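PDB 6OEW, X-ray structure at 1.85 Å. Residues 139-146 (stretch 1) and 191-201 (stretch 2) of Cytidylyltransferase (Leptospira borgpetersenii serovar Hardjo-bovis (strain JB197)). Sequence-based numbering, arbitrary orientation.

Stretch 1, residues 139-146: QRTFARGM
Stretch 2 (191-201) ERDDSKYRLTI

The two stretches run side by side in the same direction, as irregular backbone apart from one bridge: CA atoms pair Thr141 with Asp193 (4.5 Å), Ala143 with Ser195 (4.5 Å), Arg144 with Arg198 (4.7 Å) and Gly145 with Thr200 (4.2 Å). Three backbone hydrogen bonds set this register: Asp194 N to Thr141 O (2.8 Å), Arg144 N to Tyr197 O (2.9 Å) and Leu199 N to Arg144 O (2.7 Å). Arg144, at phi/psi -60/139, thus bonds on both sides of Arg198.

Between these anchors, stretch 2 makes a type I turn from Asp194 to Tyr197, closed by Tyr197 N to Asp194 O (3.0 Å). Asp193 leaves the backbone sideways and, with chi1 t, places its carboxylate beside Ser195, where OD1 accepts from Ser195 N (3.1 Å) and from Ser195 OG (2.6 Å); the p rotamer of Ser195 brings OG there. Asp194 (m) places OD1 3.3 Å from Arg192 NE, a salt bridge reached by Arg192 in an extended p, t, t conformation. CA-H...O contacts, Ser195 CA to Phe142 O (3.5 Å) and Ala143 CA to Asp194 O (3.4 Å), tie the turn to stretch 1. Phe142 (m, chi2 -91°) points away.

Ala143 CB lies 3.7 Å from both Tyr197 CB and Leu199 CD1; Leu199 is m, t. Farther out, Arg144 (m, t, t, chi4 -89°) extends beside Arg198, whose t, t, m chain bends back so that Arg144 CD lies over one guanidinium face, 3.7 Å from Arg198 NH2. The like charges come close, with Arg144 NE 3.9 Å from Arg198 NH2.

A type II turn spans Ala143 to Met146, with a weak Met146 N to Ala143 O bond (3.3 Å). Gly145 adopts phi/psi 104/-5, where a CB would jam against the preceding carbonyl and lie 2.4 Å from Leu199 O. One water donates to Gly145 O (3.0 Å) and Leu199 O (2.9 Å).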

# COMPACT_ATOMS: atom_id res chain seq x y z
N GLN A 139 8.01 -2.66 -12.82
CA GLN A 139 9.45 -2.64 -12.57
C GLN A 139 9.67 -2.31 -11.10
O GLN A 139 9.04 -1.39 -10.57
CB GLN A 139 10.14 -1.59 -13.45
CG GLN A 139 10.32 -1.95 -14.91
CD GLN A 139 11.15 -0.90 -15.63
OE1 GLN A 139 12.38 -1.03 -15.75
NE2 GLN A 139 10.49 0.16 -16.11
N ARG A 140 10.55 -3.06 -10.44
CA ARG A 140 10.80 -2.86 -9.01
C ARG A 140 12.21 -2.35 -8.77
O ARG A 140 13.18 -3.07 -9.03
CB ARG A 140 10.57 -4.15 -8.23
CG ARG A 140 9.09 -4.53 -8.18
CD ARG A 140 8.85 -5.86 -7.43
NE ARG A 140 7.41 -6.02 -7.21
CZ ARG A 140 6.75 -5.47 -6.19
NH1 ARG A 140 7.41 -4.74 -5.29
NH2 ARG A 140 5.44 -5.64 -6.06
N THR A 141 12.32 -1.12 -8.25
CA THR A 141 13.59 -0.61 -7.75
C THR A 141 13.52 -0.12 -6.31
O THR A 141 14.57 0.22 -5.75
CB THR A 141 14.14 0.53 -8.65
OG1 THR A 141 13.13 1.53 -8.86
CG2 THR A 141 14.62 -0.02 -9.99
N PHE A 142 12.34 -0.04 -5.70
CA PHE A 142 12.23 0.12 -4.26
C PHE A 142 12.21 -1.25 -3.59
O PHE A 142 11.93 -2.27 -4.22
CB PHE A 142 10.96 0.89 -3.86
CG PHE A 142 10.90 2.29 -4.41
CD1 PHE A 142 11.41 3.36 -3.68
CD2 PHE A 142 10.35 2.52 -5.65
CE1 PHE A 142 11.38 4.65 -4.19
CE2 PHE A 142 10.33 3.85 -6.18
CZ PHE A 142 10.83 4.89 -5.43
N ALA A 143 12.53 -1.27 -2.30
CA ALA A 143 12.32 -2.48 -1.51
C ALA A 143 10.86 -2.91 -1.59
O ALA A 143 9.96 -2.09 -1.73
CB ALA A 143 12.71 -2.24 -0.05
N ARG A 144 10.63 -4.22 -1.53
CA ARG A 144 9.26 -4.69 -1.41
C ARG A 144 8.64 -4.12 -0.15
O ARG A 144 9.29 -4.04 0.89
CB ARG A 144 9.21 -6.22 -1.38
CG ARG A 144 9.22 -6.81 -2.76
CD ARG A 144 9.12 -8.33 -2.78
NE ARG A 144 9.40 -8.78 -4.14
CZ ARG A 144 8.47 -8.92 -5.08
NH1 ARG A 144 8.83 -9.31 -6.30
NH2 ARG A 144 7.20 -8.68 -4.80
N GLY A 145 7.38 -3.70 -0.24
CA GLY A 145 6.75 -3.01 0.87
C GLY A 145 6.63 -1.51 0.72
O GLY A 145 6.04 -0.87 1.61
N MET A 146 7.18 -0.91 -0.34
CA MET A 146 6.92 0.48 -0.65
C MET A 146 5.89 0.64 -1.77
O MET A 146 5.80 1.72 -2.36
CB MET A 146 8.20 1.21 -1.07
CG MET A 146 9.16 1.59 0.02
SD MET A 146 8.44 2.45 1.41
CE MET A 146 8.63 1.15 2.62
N GLU A 191 15.97 5.88 -6.85
CA GLU A 191 17.22 6.43 -7.36
C GLU A 191 18.28 5.35 -7.56
O GLU A 191 19.22 5.53 -8.35
CB GLU A 191 17.74 7.50 -6.42
CG GLU A 191 17.74 7.02 -4.98
CD GLU A 191 18.20 8.08 -4.03
OE1 GLU A 191 18.86 9.04 -4.49
OE2 GLU A 191 17.90 7.96 -2.82
N ARG A 192 18.18 4.24 -6.84
CA ARG A 192 19.07 3.10 -6.99
C ARG A 192 18.20 1.86 -6.90
O ARG A 192 16.99 1.94 -6.66
CB ARG A 192 20.17 3.09 -5.92
CG ARG A 192 19.64 2.95 -4.50
CD ARG A 192 20.74 3.15 -3.47
NE ARG A 192 20.20 3.29 -2.12
CZ ARG A 192 20.92 3.62 -1.05
NH1 ARG A 192 22.23 3.84 -1.16
NH2 ARG A 192 20.33 3.74 0.14
N ASP A 193 18.80 0.69 -7.11
CA ASP A 193 18.01 -0.54 -7.12
C ASP A 193 18.06 -1.18 -5.73
O ASP A 193 19.06 -1.80 -5.36
CB ASP A 193 18.51 -1.49 -8.21
CG ASP A 193 17.63 -2.73 -8.37
OD1 ASP A 193 16.68 -2.89 -7.58
OD2 ASP A 193 17.87 -3.54 -9.29
N ASP A 194 16.98 -1.02 -4.97
CA ASP A 194 16.83 -1.59 -3.63
C ASP A 194 15.92 -2.80 -3.61
O ASP A 194 15.49 -3.22 -2.53
CB ASP A 194 16.25 -0.57 -2.65
CG ASP A 194 17.17 0.61 -2.39
OD1 ASP A 194 18.40 0.52 -2.61
OD2 ASP A 194 16.64 1.63 -1.93
N SER A 195 15.59 -3.36 -4.77
CA SER A 195 14.60 -4.43 -4.81
C SER A 195 15.04 -5.67 -4.04
O SER A 195 14.20 -6.52 -3.71
CB SER A 195 14.31 -4.82 -6.25
OG SER A 195 15.52 -5.15 -6.90
N LYS A 196 16.35 -5.82 -3.77
CA LYS A 196 16.81 -6.99 -3.02
C LYS A 196 16.34 -6.98 -1.57
O LYS A 196 16.45 -8.01 -0.89
CB LYS A 196 18.34 -7.09 -3.04
CG LYS A 196 19.04 -5.91 -2.37
CD LYS A 196 20.56 -5.93 -2.56
CE LYS A 196 21.18 -4.64 -2.06
NZ LYS A 196 22.67 -4.63 -2.17
N TYR A 197 15.82 -5.86 -1.09
CA TYR A 197 15.31 -5.78 0.28
C TYR A 197 13.81 -6.05 0.31
O TYR A 197 13.06 -5.55 -0.53
CB TYR A 197 15.61 -4.41 0.89
CG TYR A 197 17.09 -4.13 1.02
CD1 TYR A 197 17.88 -4.82 1.94
CD2 TYR A 197 17.70 -3.18 0.22
CE1 TYR A 197 19.24 -4.57 2.05
CE2 TYR A 197 19.06 -2.91 0.32
CZ TYR A 197 19.82 -3.61 1.23
OH TYR A 197 21.17 -3.34 1.33
N ARG A 198 13.39 -6.85 1.27
CA ARG A 198 11.99 -7.21 1.42
C ARG A 198 11.46 -6.61 2.71
O ARG A 198 11.86 -7.02 3.80
CB ARG A 198 11.82 -8.73 1.43
CG ARG A 198 10.38 -9.14 1.67
CD ARG A 198 10.26 -10.68 1.68
NE ARG A 198 10.38 -11.23 0.33
CZ ARG A 198 9.37 -11.34 -0.53
NH1 ARG A 198 8.14 -10.95 -0.19
NH2 ARG A 198 9.58 -11.85 -1.74
N LEU A 199 10.57 -5.64 2.59
CA LEU A 199 10.05 -4.94 3.75
C LEU A 199 8.52 -5.02 3.80
O LEU A 199 7.86 -4.17 4.40
CB LEU A 199 10.54 -3.48 3.75
CG LEU A 199 12.07 -3.39 3.84
CD1 LEU A 199 12.59 -1.97 3.67
CD2 LEU A 199 12.57 -3.99 5.16
N THR A 200 7.96 -6.05 3.19
CA THR A 200 6.55 -6.35 3.34
C THR A 200 6.41 -7.46 4.38
O THR A 200 7.41 -8.07 4.79
CB THR A 200 5.97 -6.76 1.98
OG1 THR A 200 4.57 -7.03 2.10
CG2 THR A 200 6.71 -7.94 1.42
N ILE A 201 5.20 -7.65 4.89
CA ILE A 201 4.98 -8.66 5.94
C ILE A 201 4.08 -9.76 5.38
O ILE A 201 2.88 -9.56 5.15
CB ILE A 201 4.42 -8.05 7.23
CG1 ILE A 201 4.18 -9.18 8.25
CG2 ILE A 201 3.16 -7.19 6.98
CD1 ILE A 201 4.31 -8.74 9.67
O HOH W 1 6.48 -1.62 4.43